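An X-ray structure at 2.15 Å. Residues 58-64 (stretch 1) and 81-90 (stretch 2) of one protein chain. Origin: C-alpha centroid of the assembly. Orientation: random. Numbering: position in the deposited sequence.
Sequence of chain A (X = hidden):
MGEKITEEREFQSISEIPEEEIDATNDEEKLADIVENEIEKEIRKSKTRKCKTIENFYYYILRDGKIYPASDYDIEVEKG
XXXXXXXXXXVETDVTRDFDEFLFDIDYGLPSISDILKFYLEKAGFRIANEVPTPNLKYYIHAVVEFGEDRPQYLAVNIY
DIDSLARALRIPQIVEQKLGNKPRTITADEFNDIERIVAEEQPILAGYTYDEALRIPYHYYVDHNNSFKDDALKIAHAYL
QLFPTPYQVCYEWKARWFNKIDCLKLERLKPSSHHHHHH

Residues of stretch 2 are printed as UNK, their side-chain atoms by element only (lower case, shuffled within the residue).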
# COMPACT_ATOMS: atom_id res chain seq x y z
N TYR A 58 8.53 -5.75 10.58
CA TYR A 58 8.10 -4.93 11.71
C TYR A 58 8.87 -5.23 12.97
O TYR A 58 9.11 -6.40 13.28
CB TYR A 58 6.58 -5.05 11.94
CG TYR A 58 5.75 -4.67 10.73
CD1 TYR A 58 5.50 -3.33 10.44
CD2 TYR A 58 5.26 -5.64 9.87
CE1 TYR A 58 4.77 -2.97 9.31
CE2 TYR A 58 4.52 -5.29 8.73
CZ TYR A 58 4.27 -3.95 8.47
OH TYR A 58 3.55 -3.60 7.35
N TYR A 59 9.29 -4.18 13.68
CA TYR A 59 10.05 -4.34 14.91
C TYR A 59 9.64 -3.35 15.97
O TYR A 59 9.12 -2.28 15.65
CB TYR A 59 11.54 -4.07 14.67
CG TYR A 59 12.22 -4.93 13.64
CD1 TYR A 59 12.87 -6.11 14.01
CD2 TYR A 59 12.32 -4.52 12.31
CE1 TYR A 59 13.53 -6.89 13.06
CE2 TYR A 59 12.97 -5.30 11.36
CZ TYR A 59 13.58 -6.47 11.75
OH TYR A 59 14.24 -7.20 10.82
N TYR A 60 9.97 -3.67 17.22
CA TYR A 60 9.85 -2.72 18.32
C TYR A 60 11.25 -2.45 18.87
O TYR A 60 12.07 -3.36 18.97
CB TYR A 60 8.98 -3.26 19.45
CG TYR A 60 7.54 -3.58 19.09
CD1 TYR A 60 6.73 -2.63 18.46
CD2 TYR A 60 6.94 -4.76 19.51
CE1 TYR A 60 5.38 -2.90 18.19
CE2 TYR A 60 5.60 -5.03 19.26
CZ TYR A 60 4.83 -4.11 18.57
OH TYR A 60 3.51 -4.40 18.31
N ILE A 61 11.51 -1.21 19.24
CA ILE A 61 12.73 -0.83 19.92
C ILE A 61 12.28 -0.46 21.31
O ILE A 61 11.35 0.34 21.48
CB ILE A 61 13.62 0.26 19.24
CG1 ILE A 61 13.95 -0.12 17.79
CG2 ILE A 61 14.91 0.51 20.05
CD1 ILE A 61 14.70 0.95 16.97
N LEU A 62 12.90 -1.11 22.30
CA LEU A 62 12.59 -0.90 23.70
C LEU A 62 13.36 0.29 24.22
O LEU A 62 14.28 0.79 23.55
CB LEU A 62 12.83 -2.18 24.54
CG LEU A 62 11.88 -3.37 24.29
CD1 LEU A 62 11.95 -4.38 25.42
CD2 LEU A 62 10.49 -2.98 23.82
N ARG A 63 12.95 0.78 25.38
CA ARG A 63 13.52 1.98 25.99
C ARG A 63 15.03 1.75 26.33
O ARG A 63 15.79 2.70 26.32
CB ARG A 63 12.63 2.36 27.21
CG ARG A 63 12.80 3.77 27.77
CD ARG A 63 12.28 4.90 26.91
NE ARG A 63 12.73 6.21 27.42
CZ ARG A 63 13.92 6.75 27.18
NH1 ARG A 63 14.82 6.10 26.44
NH2 ARG A 63 14.23 7.93 27.70
N ASP A 64 15.45 0.47 26.48
CA ASP A 64 16.82 0.05 26.75
C ASP A 64 17.63 -0.16 25.45
O ASP A 64 18.77 -0.60 25.51
CB ASP A 64 16.85 -1.23 27.62
CG ASP A 64 16.19 -2.47 27.01
OD1 ASP A 64 15.84 -2.44 25.80
OD2 ASP A 64 16.04 -3.46 27.73
N UNK A 81 5.28 -12.28 29.51
CA UNK A 81 6.75 -12.29 29.54
C UNK A 81 7.32 -10.91 29.30
O UNK A 81 8.19 -10.47 30.04
c UNK A 81 7.33 -13.30 28.53
c UNK A 81 7.28 -14.76 28.99
c UNK A 81 8.45 -15.60 28.43
c UNK A 81 9.74 -15.44 29.22
n UNK A 81 10.88 -16.18 28.61
N UNK A 82 6.82 -10.21 28.27
CA UNK A 82 7.26 -8.86 27.92
C UNK A 82 6.12 -7.85 28.14
O UNK A 82 4.96 -8.24 28.19
n UNK A 82 13.00 -8.39 26.89
c UNK A 82 7.75 -8.80 26.46
n UNK A 82 13.61 -10.52 26.32
c UNK A 82 10.27 -9.03 26.57
n UNK A 82 11.39 -9.94 26.36
c UNK A 82 8.97 -9.66 26.14
c UNK A 82 12.66 -9.62 26.53
N UNK A 83 6.45 -6.55 28.26
CA UNK A 83 5.44 -5.52 28.44
C UNK A 83 5.38 -4.55 27.28
O UNK A 83 6.40 -3.98 26.86
o UNK A 83 4.73 -3.67 29.80
c UNK A 83 5.67 -4.74 29.72
N UNK A 84 4.15 -4.27 26.84
CA UNK A 84 3.87 -3.31 25.78
C UNK A 84 4.30 -1.89 26.24
O UNK A 84 4.56 -1.03 25.40
c UNK A 84 2.38 -3.35 25.39
N UNK A 85 4.46 -1.69 27.57
CA UNK A 85 4.87 -0.42 28.18
C UNK A 85 6.33 -0.09 27.90
O UNK A 85 6.69 1.08 27.90
n UNK A 85 2.87 -1.46 31.00
c UNK A 85 3.13 -0.61 30.02
o UNK A 85 2.22 -0.05 29.39
c UNK A 85 4.58 -0.40 29.68
N UNK A 86 7.14 -1.11 27.59
CA UNK A 86 8.56 -0.97 27.28
C UNK A 86 8.86 -0.52 25.84
O UNK A 86 10.00 -0.18 25.54
c UNK A 86 9.29 -2.29 27.61
o UNK A 86 9.22 -3.83 29.42
c UNK A 86 9.33 -2.63 29.09
o UNK A 86 9.50 -1.70 29.92
N UNK A 87 7.86 -0.56 24.95
CA UNK A 87 8.01 -0.17 23.54
C UNK A 87 8.24 1.33 23.44
O UNK A 87 7.41 2.12 23.89
c UNK A 87 6.74 -2.20 22.70
c UNK A 87 6.97 -0.14 21.21
c UNK A 87 5.43 -2.77 22.28
c UNK A 87 6.83 -0.67 22.66
N UNK A 88 9.37 1.72 22.84
CA UNK A 88 9.80 3.11 22.67
C UNK A 88 9.66 3.59 21.21
O UNK A 88 9.33 4.75 20.95
c UNK A 88 11.77 6.95 23.81
c UNK A 88 12.99 7.18 23.20
c UNK A 88 13.06 4.88 22.50
c UNK A 88 11.83 4.62 23.11
c UNK A 88 13.64 6.16 22.54
o UNK A 88 13.54 8.43 23.25
c UNK A 88 11.25 3.23 23.13
c UNK A 88 11.20 5.67 23.76
N UNK A 89 9.93 2.68 20.25
CA UNK A 89 9.85 2.97 18.82
C UNK A 89 9.30 1.78 18.06
O UNK A 89 9.58 0.63 18.41
c UNK A 89 11.23 3.35 18.27
N UNK A 90 8.50 2.07 17.03
CA UNK A 90 7.92 1.07 16.13
C UNK A 90 8.64 1.22 14.79
O UNK A 90 8.81 2.32 14.31
c UNK A 90 5.54 -0.96 15.26
c UNK A 90 4.63 0.05 12.85
c UNK A 90 4.90 -1.80 14.34
c UNK A 90 6.41 1.30 15.97
c UNK A 90 5.73 0.39 14.98
c UNK A 90 4.43 -1.28 13.14
c UNK A 90 5.26 0.88 13.77
O HOH W 1 14.97 -5.97 27.36

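Position 81 carries four carbons in a row ending in a nitrogen, an unbranched chain that lies beyond reach of stretch 1. This is K81, poorly ordered and no part of the contact.

Position 82 has three carbons, a nitrogen, and a carbon bearing two more nitrogens: a guanidinium, hence R82. Its CB points toward stretch 1, and NH1 comes 4.4 Å from CD1 of L62. A water links its tip to the other stretch, donating to OD2 of D64 at 2.8 Å and accepting a weak bond from R82 NH1 at 3.2 Å.

Position 83 shows one carbon and one oxygen, pointing away from stretch 1. It is S83, and its work is local: OG accepts a hydrogen bond from the backbone N of position 85 at 3.0 Å, while its backbone O accepts one from N of position 86 at 3.1 Å.

Position 84 has a single carbon, so it is A84, which opens the short 3-10 segment and touches nothing across the gap.

At position 85 two carbons end in a fork of one oxygen and one nitrogen, an amide on a short stem: N85, out of reach of stretch 1.

Position 86 repeats that outline with two oxygens at the fork, a carboxylate, so D86. Its contact runs mainly through the backbone. D86 O accepts a hydrogen bond from R63 N at 3.1 Å and also meets CA of L62 at 3.3 Å in a CA-H...O contact; CB lies 4.0 Å from L62 CD1.

Position 87 has four carbons forked at the first, one arm two carbons long. That is I87. Its CB points away, yet its end comes back nearer: CD1 sits 3.7 Å from the centroid of the Y60 ring, almost on the ring normal, and CG1 is 4.0 Å from CD2 of L62.

Position 88 bears one carbon, then a six-carbon ring with an oxygen: a phenol, Y88. Pointing toward stretch 1, it offers a ring face on which the R63 guanidinium lies flat, with planes at 13° and R63 CZ 4.4 Å from the ring centroid. CD of R63 also approaches Y88 CD1 at 3.4 Å.

Position 89 has one carbon, so it is A89; its CB packs 4.0 Å from CB of I61 on the face they share.

Position 90 carries one carbon and a bare six-carbon ring, F90. Its CZ is 3.6 Å from CD1 of Y58 and its CD1 3.5 Å from CE1 of Y60; both aromatic pairs meet rim to rim.

The rule here is an antiparallel pairing broken by a bulge. I61 N donates to A89 O at 2.8 Å, while I61 O accepts from both Y88 N at 2.8 Å and A89 N at 3.0 Å. One carbonyl serving two successive amides marks the shift from I61–A89 to L62–I87, and Y88, in the bulge, turns its ring to R63. Aromatic and aliphatic packing complete the contact.

Stretch 2 81-90: KRSANDIYAF
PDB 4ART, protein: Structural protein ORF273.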